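PDB 3UW2: Phosphoglucomutase/phosphomannomutase family protein from Burkholderia thailandensis, which probably moves a phosphoryl group between two positions of a sugar phosphate, as other metal-dependent phosphohexose mutases do. Local coordinates for residues V198-N203 and P233-D238; A257-A262 and A379-L384. All blocks are in the same frame, centred on the assembly; numbering follows the deposited sequence.

Contact 1 (V198-N203 and P233-D238); sequences VVDAGN and PNHHPD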
ATOM      1  N   VAL A 198     -13.002 -15.263   7.055  1.00 32.82           N
ATOM      2  CA  VAL A 198     -13.680 -14.078   7.543  1.00 33.03           C
ATOM      3  C   VAL A 198     -13.125 -12.945   6.680  1.00 30.99           C
ATOM      4  O   VAL A 198     -11.892 -12.813   6.566  1.00 33.76           O
ATOM      5  CB  VAL A 198     -13.371 -13.884   9.041  1.00 32.73           C
ATOM      6  CG1 VAL A 198     -13.899 -12.524   9.519  1.00 34.14           C
ATOM      7  CG2 VAL A 198     -14.056 -15.000   9.829  1.00 31.67           C
ATOM      8  N   VAL A 199     -13.994 -12.205   5.985  1.00 30.78           N
ATOM      9  CA  VAL A 199     -13.538 -11.013   5.189  1.00 27.84           C
ATOM     10  C   VAL A 199     -14.204  -9.752   5.766  1.00 29.45           C
ATOM     11  O   VAL A 199     -15.435  -9.659   5.817  1.00 31.08           O
ATOM     12  CB  VAL A 199     -13.888 -11.198   3.720  1.00 29.23           C
ATOM     13  CG1 VAL A 199     -13.548  -9.935   2.898  1.00 30.07           C
ATOM     14  CG2 VAL A 199     -13.175 -12.448   3.142  1.00 30.64           C
ATOM     15  N   ASP A 200     -13.376  -8.843   6.266  1.00 31.07           N
ATOM     16  CA  ASP A 200     -13.767  -7.538   6.846  1.00 27.47           C
ATOM     17  C   ASP A 200     -13.275  -6.388   5.959  1.00 29.07           C
ATOM     18  O   ASP A 200     -12.036  -6.170   5.801  1.00 29.92           O
ATOM     19  CB  ASP A 200     -13.137  -7.384   8.238  1.00 29.01           C
ATOM     20  CG  ASP A 200     -13.631  -6.097   8.991  1.00 29.58           C
ATOM     21  OD1 ASP A 200     -13.818  -5.057   8.351  1.00 29.05           O
ATOM     22  OD2 ASP A 200     -13.777  -6.089  10.229  1.00 30.57           O
ATOM     23  N   ALA A 201     -14.221  -5.668   5.345  1.00 28.37           N
ATOM     24  CA  ALA A 201     -13.896  -4.560   4.446  1.00 26.07           C
ATOM     25  C   ALA A 201     -14.137  -3.185   5.150  1.00 28.02           C
ATOM     26  O   ALA A 201     -13.974  -2.161   4.520  1.00 26.55           O
ATOM     27  CB  ALA A 201     -14.751  -4.652   3.187  1.00 25.43           C
ATOM     28  N   GLY A 202     -14.616  -3.162   6.410  1.00 26.40           N
ATOM     29  CA  GLY A 202     -14.847  -1.867   7.092  1.00 25.78           C
ATOM     30  C   GLY A 202     -15.782  -0.933   6.316  1.00 25.50           C
ATOM     31  O   GLY A 202     -15.623   0.272   6.411  1.00 25.09           O
ATOM     32  N   ASN A 203     -16.700  -1.487   5.525  1.00 24.65           N
ATOM     33  CA  ASN A 203     -17.661  -0.713   4.704  1.00 25.46           C
ATOM     34  C   ASN A 203     -17.014   0.073   3.555  1.00 26.15           C
ATOM     35  O   ASN A 203     -17.648   0.979   3.002  1.00 26.87           O
ATOM     36  CB  ASN A 203     -18.595   0.197   5.541  1.00 25.63           C
ATOM     37  CG  ASN A 203     -19.380  -0.579   6.603  1.00 29.90           C
ATOM     38  OD1 ASN A 203     -19.101  -0.470   7.821  1.00 26.50           O
ATOM     39  ND2 ASN A 203     -20.242  -1.461   6.155  1.00 25.38           N
ATOM     40  N   PRO A 233     -19.731   3.446   9.653  1.00 31.52           N
ATOM     41  CA  PRO A 233     -20.433   3.546  10.911  1.00 33.27           C
ATOM     42  C   PRO A 233     -19.987   2.426  11.885  1.00 34.40           C
ATOM     43  O   PRO A 233     -20.409   2.410  13.032  1.00 34.20           O
ATOM     44  CB  PRO A 233     -21.901   3.367  10.500  1.00 33.09           C
ATOM     45  CG  PRO A 233     -21.815   2.421   9.288  1.00 34.46           C
ATOM     46  CD  PRO A 233     -20.616   3.019   8.555  1.00 32.70           C
ATOM     47  N   ASN A 234     -19.138   1.504  11.424  1.00 35.00           N
ATOM     48  CA  ASN A 234     -18.686   0.379  12.285  1.00 35.84           C
ATOM     49  C   ASN A 234     -17.294   0.491  12.823  1.00 35.91           C
ATOM     50  O   ASN A 234     -17.143   0.626  14.004  1.00 42.24           O
ATOM     51  CB  ASN A 234     -18.876  -0.973  11.600  1.00 33.50           C
ATOM     52  CG  ASN A 234     -20.301  -1.233  11.335  1.00 37.03           C
ATOM     53  OD1 ASN A 234     -21.066  -1.431  12.283  1.00 33.83           O
ATOM     54  ND2 ASN A 234     -20.706  -1.159  10.053  1.00 31.98           N
ATOM     55  N   HIS A 235     -16.288   0.360  11.995  1.00 35.10           N
ATOM     56  CA  HIS A 235     -14.878   0.718  12.398  1.00 35.87           C
ATOM     57  C   HIS A 235     -14.324   1.221  11.100  1.00 34.55           C
ATOM     58  O   HIS A 235     -14.794   0.814  10.037  1.00 35.16           O
ATOM     59  CB  HIS A 235     -14.038  -0.442  12.984  1.00 33.53           C
ATOM     60  CG  HIS A 235     -13.780  -1.621  12.006  1.00 33.53           C
ATOM     61  ND1 HIS A 235     -12.893  -1.546  10.960  1.00 32.05           N
ATOM     62  CD2 HIS A 235     -14.402  -2.885  11.893  1.00 33.37           C
ATOM     63  CE1 HIS A 235     -12.917  -2.708  10.236  1.00 30.70           C
ATOM     64  NE2 HIS A 235     -13.854  -3.519  10.784  1.00 32.04           N
ATOM     65  N   HIS A 236     -13.390   2.160  11.155  1.00 35.27           N
ATOM     66  CA  HIS A 236     -12.687   2.585   9.925  1.00 35.74           C
ATOM     67  C   HIS A 236     -11.959   1.428   9.254  1.00 31.35           C
ATOM     68  O   HIS A 236     -11.446   0.531   9.930  1.00 30.62           O
ATOM     69  CB  HIS A 236     -11.769   3.784  10.170  1.00 37.48           C
ATOM     70  CG  HIS A 236     -12.528   5.043  10.546  1.00 44.97           C
ATOM     71  ND1 HIS A 236     -11.917   6.206  10.829  1.00 44.97           N
ATOM     72  CD2 HIS A 236     -13.912   5.276  10.693  1.00 44.33           C
ATOM     73  CE1 HIS A 236     -12.841   7.141  11.139  1.00 45.66           C
ATOM     74  NE2 HIS A 236     -14.060   6.574  11.032  1.00 47.97           N
ATOM     75  N   PRO A 237     -11.918   1.433   7.921  1.00 28.26           N
ATOM     76  CA  PRO A 237     -11.230   0.351   7.242  1.00 29.24           C
ATOM     77  C   PRO A 237      -9.705   0.647   7.260  1.00 29.81           C
ATOM     78  O   PRO A 237      -9.103   1.139   6.283  1.00 29.57           O
ATOM     79  CB  PRO A 237     -11.895   0.346   5.834  1.00 25.75           C
ATOM     80  CG  PRO A 237     -12.234   1.774   5.630  1.00 26.48           C
ATOM     81  CD  PRO A 237     -12.464   2.424   6.964  1.00 31.02           C
ATOM     82  N   ASP A 238      -9.107   0.325   8.407  1.00 31.37           N
ATOM     83  CA  ASP A 238      -7.761   0.750   8.706  1.00 33.72           C
ATOM     84  C   ASP A 238      -7.096  -0.359   9.552  1.00 33.89           C
ATOM     85  O   ASP A 238      -7.012  -0.254  10.758  1.00 36.60           O
ATOM     86  CB  ASP A 238      -7.825   2.151   9.373  1.00 39.18           C
ATOM     87  CG  ASP A 238      -6.442   2.667   9.896  1.00 41.45           C
ATOM     88  OD1 ASP A 238      -5.403   2.314   9.339  1.00 39.58           O
ATOM     89  OD2 ASP A 238      -6.440   3.422  10.884  1.00 47.58           O
TER
HETATM   90  O   HOH W   1     -17.355   1.013   9.187  1.00 26.25           O

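Contact 2 (A257-A262 and A379-L384); sequences AEIGFA and ADPSAL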
ATOM      1  N   ALA A 257     -14.612 -20.631  10.516  1.00 37.15           N
ATOM      2  CA  ALA A 257     -13.742 -20.085   9.508  1.00 37.40           C
ATOM      3  C   ALA A 257     -12.332 -20.363   9.970  1.00 36.40           C
ATOM      4  O   ALA A 257     -12.093 -20.522  11.192  1.00 40.23           O
ATOM      5  CB  ALA A 257     -13.976 -18.590   9.321  1.00 34.52           C
ATOM      6  N   GLU A 258     -11.402 -20.399   9.028  1.00 34.97           N
ATOM      7  CA  GLU A 258      -9.987 -20.786   9.341  1.00 40.18           C
ATOM      8  C   GLU A 258      -9.039 -19.591   9.422  1.00 40.09           C
ATOM      9  O   GLU A 258      -8.116 -19.615  10.200  1.00 39.33           O
ATOM     10  CB  GLU A 258      -9.415 -21.687   8.256  1.00 39.51           C
ATOM     11  CG  GLU A 258     -10.223 -22.949   7.984  1.00 44.05           C
ATOM     12  CD  GLU A 258      -9.493 -23.928   7.056  1.00 47.38           C
ATOM     13  OE1 GLU A 258      -8.317 -24.231   7.305  1.00 46.32           O
ATOM     14  OE2 GLU A 258     -10.086 -24.390   6.060  1.00 49.18           O
ATOM     15  N   ILE A 259      -9.290 -18.563   8.604  1.00 34.89           N
ATOM     16  CA  ILE A 259      -8.371 -17.449   8.403  1.00 36.17           C
ATOM     17  C   ILE A 259      -9.179 -16.162   8.270  1.00 35.53           C
ATOM     18  O   ILE A 259     -10.253 -16.203   7.678  1.00 34.81           O
ATOM     19  CB  ILE A 259      -7.551 -17.717   7.095  1.00 34.50           C
ATOM     20  CG1 ILE A 259      -6.458 -18.799   7.385  1.00 39.24           C
ATOM     21  CG2 ILE A 259      -6.917 -16.472   6.510  1.00 37.65           C
ATOM     22  CD1 ILE A 259      -5.440 -18.413   8.456  1.00 39.45           C
ATOM     23  N   GLY A 260      -8.655 -15.034   8.787  1.00 33.77           N
ATOM     24  CA  GLY A 260      -9.329 -13.732   8.667  1.00 31.88           C
ATOM     25  C   GLY A 260      -8.592 -12.752   7.773  1.00 32.24           C
ATOM     26  O   GLY A 260      -7.366 -12.627   7.897  1.00 32.30           O
ATOM     27  N   PHE A 261      -9.297 -12.127   6.806  1.00 29.94           N
ATOM     28  CA  PHE A 261      -8.661 -11.074   5.953  1.00 30.60           C
ATOM     29  C   PHE A 261      -9.375  -9.745   6.236  1.00 32.77           C
ATOM     30  O   PHE A 261     -10.590  -9.691   6.248  1.00 32.10           O
ATOM     31  CB  PHE A 261      -8.886 -11.326   4.460  1.00 30.26           C
ATOM     32  CG  PHE A 261      -8.050 -12.430   3.844  1.00 31.15           C
ATOM     33  CD1 PHE A 261      -7.039 -13.081   4.556  1.00 30.32           C
ATOM     34  CD2 PHE A 261      -8.263 -12.772   2.492  1.00 32.01           C
ATOM     35  CE1 PHE A 261      -6.271 -14.084   3.948  1.00 31.50           C
ATOM     36  CE2 PHE A 261      -7.528 -13.791   1.881  1.00 31.93           C
ATOM     37  CZ  PHE A 261      -6.504 -14.429   2.605  1.00 31.44           C
ATOM     38  N   ALA A 262      -8.622  -8.669   6.437  1.00 32.52           N
ATOM     39  CA  ALA A 262      -9.216  -7.326   6.617  1.00 31.41           C
ATOM     40  C   ALA A 262      -8.577  -6.340   5.618  1.00 32.24           C
ATOM     41  O   ALA A 262      -7.356  -6.366   5.460  1.00 31.95           O
ATOM     42  CB  ALA A 262      -9.005  -6.852   8.035  1.00 30.51           C
ATOM     43  N   ALA A 379      -3.197 -28.328   6.022  1.00 42.03           N
ATOM     44  CA  ALA A 379      -4.457 -28.627   6.699  1.00 43.11           C
ATOM     45  C   ALA A 379      -4.668 -27.560   7.745  1.00 43.60           C
ATOM     46  O   ALA A 379      -5.807 -27.239   8.080  1.00 42.35           O
ATOM     47  CB  ALA A 379      -4.436 -30.025   7.317  1.00 45.57           C
ATOM     48  N   ASP A 380      -3.562 -26.993   8.241  1.00 43.21           N
ATOM     49  CA  ASP A 380      -3.660 -25.975   9.271  1.00 43.06           C
ATOM     50  C   ASP A 380      -2.979 -24.710   8.854  1.00 41.09           C
ATOM     51  O   ASP A 380      -1.795 -24.551   9.119  1.00 39.92           O
ATOM     52  CB  ASP A 380      -3.095 -26.440  10.614  1.00 45.60           C
ATOM     53  CG  ASP A 380      -3.446 -25.492  11.728  1.00 45.67           C
ATOM     54  OD1 ASP A 380      -3.947 -24.381  11.439  1.00 44.38           O
ATOM     55  OD2 ASP A 380      -3.242 -25.856  12.891  1.00 45.80           O
ATOM     56  N   PRO A 381      -3.722 -23.788   8.186  1.00 38.33           N
ATOM     57  CA  PRO A 381      -3.046 -22.563   7.718  1.00 38.41           C
ATOM     58  C   PRO A 381      -2.504 -21.702   8.859  1.00 36.79           C
ATOM     59  O   PRO A 381      -1.468 -21.063   8.683  1.00 34.77           O
ATOM     60  CB  PRO A 381      -4.164 -21.777   6.962  1.00 37.89           C
ATOM     61  CG  PRO A 381      -5.249 -22.781   6.696  1.00 38.48           C
ATOM     62  CD  PRO A 381      -5.112 -23.902   7.697  1.00 39.19           C
ATOM     63  N   SER A 382      -3.202 -21.657   9.990  1.00 36.18           N
ATOM     64  CA  SER A 382      -2.738 -20.873  11.149  1.00 37.56           C
ATOM     65  C   SER A 382      -1.360 -21.368  11.707  1.00 38.07           C
ATOM     66  O   SER A 382      -0.524 -20.546  12.109  1.00 36.93           O
ATOM     67  CB  SER A 382      -3.811 -20.843  12.262  1.00 34.23           C
ATOM     68  OG  SER A 382      -5.009 -20.290  11.738  1.00 36.31           O
ATOM     69  N   ALA A 383      -1.139 -22.686  11.729  1.00 37.53           N
ATOM     70  CA  ALA A 383       0.164 -23.261  12.180  1.00 38.36           C
ATOM     71  C   ALA A 383       1.279 -22.825  11.195  1.00 35.80           C
ATOM     72  O   ALA A 383       2.356 -22.389  11.617  1.00 36.54           O
ATOM     73  CB  ALA A 383       0.095 -24.790  12.346  1.00 35.78           C
ATOM     74  N   LEU A 384       0.995 -22.896   9.890  1.00 35.11           N
ATOM     75  CA  LEU A 384       1.925 -22.420   8.841  1.00 34.74           C
ATOM     76  C   LEU A 384       2.281 -20.954   9.045  1.00 33.36           C
ATOM     77  O   LEU A 384       3.447 -20.592   9.051  1.00 31.46           O
ATOM     78  CB  LEU A 384       1.356 -22.646   7.441  1.00 34.94           C
ATOM     79  CG  LEU A 384       2.256 -22.345   6.215  1.00 37.16           C
ATOM     80  CD1 LEU A 384       3.493 -23.244   6.156  1.00 39.07           C
ATOM     81  CD2 LEU A 384       1.507 -22.436   4.906  1.00 35.73           C
TER
HETATM   82  O   HOH W   2      -6.349 -21.786  10.296  1.00 36.08           O

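Contact 1 (V198-N203 and P233-D238)
His-235 meets the carboxylate of Asp-200 with the edge of its imidazole. NE2 of His-235 donates to OD2 of Asp-200 at 2.6 Å, on the syn lone pair and tilted somewhat from the ring plane. A weak, bent second bond runs from the same nitrogen to OD1 of Asp-200. The carboxylate is turned 50° against the ring. OD1 of Asp-200 also accepts from the backbone N of Gly-202 at 2.8 Å, which makes an Asx turn at the end of the strand. With chi1 of Asp-200 at -174°, CG lies opposite the backbone N, and the group reaches on toward the histidine. Both ring nitrogens of His-235 donate: ND1 gives its proton to O of His-236 at 2.7 Å. These two bonds, at different points of the ring, should fix its rotation.

A second polar link joins two amides. ND2 of Asn-234 donates to OD1 of Asn-203 at 2.8 Å, nearly straight at 167° and in the carbonyl plane. Water 1 lies 2.7 Å from OD1 of Asn-203 and is also close to O of His-235; it accepts from N of Asn-234. The other end of the Asn-203 amide, ND2, is satisfied by O of Asp-227. CB of Pro-237 packs 3.5 Å from O of Ala-201.

Pro-237 lies about 6 Å from the zinc ligand Asp-264, between side chains. Strand 197-200 runs between strands 221-224 and 259-263, and Asp-200 and His-235 both touch helix 246-254.

Contact 2 (A257-A262 and A379-L384)
OG of Ser-382 is gripped from more than one side. Water 2 lies 2.5 Å from this oxygen, and the backbone N of Lys-275 also bonds to it. The water also donates to O of Glu-258 at 2.8 Å and so bridges helix and strand. No direct hydrogen bond joins the two segments. With chi1 at -58°, OG of Ser-382 is anti to the carbonyl carbon, which brings it to the water and to the side of O of Glu-258.

The side chains of Glu-258 and Pro-381 cross at about a right angle, with OE1 of Glu-258 over against CD and CG of Pro-381. OE1 of Glu-258 is 3.2 Å from CD of Pro-381, a van der Waals contact with the ring carbon. The polar end has a stronger partner: OE2 of Glu-258 forms a salt bridge with Arg-193, and the side chain of Pro-381 touches the same arginine. The apolar part is small. CG1 of Ile-259 packs 3.8 Å from CB of Pro-381, and CD1 of Ile-259 comes equally near OG of Ser-382. Both Ile-259 and Pro-381 also rest on Leu-375 of helix 364-375.

Asp-380 caps the start of the helix. Its OD1 accepts a weak bond from N of Ala-383 at 3.3 Å. With Pro-381 in the first turn, this is the common N-cap aspartate followed by proline.

The contact lies away from the zinc site. It joins the start of strand 259-263, in the family's alpha/beta/alpha domain II, to the N-terminus of helix 381-386 in domain III. It is a small interface between consecutive domains of a phosphohexose mutase.

In the fold
Contact 1 stays within domain II, while contact 2 joins domain II to domain III. The two share one sheet: strands 197-200 and 259-263 are parallel neighbours, and probable backbone hydrogen bonds link Val-198 and Asp-200 to Phe-261. Contact 1 lies at the C-terminal end of its strand, toward the zinc site. Contact 2 lies at the N-terminal end of its strand, away from that site. Their centres are about 19 Å apart. Both are largely buried, with exposed residues at their margins. Contact 1 uses direct side-chain hydrogen bonds plus a water. Contact 2 relies on packing and a water bridge, and its charged group pairs with a residue outside both segments.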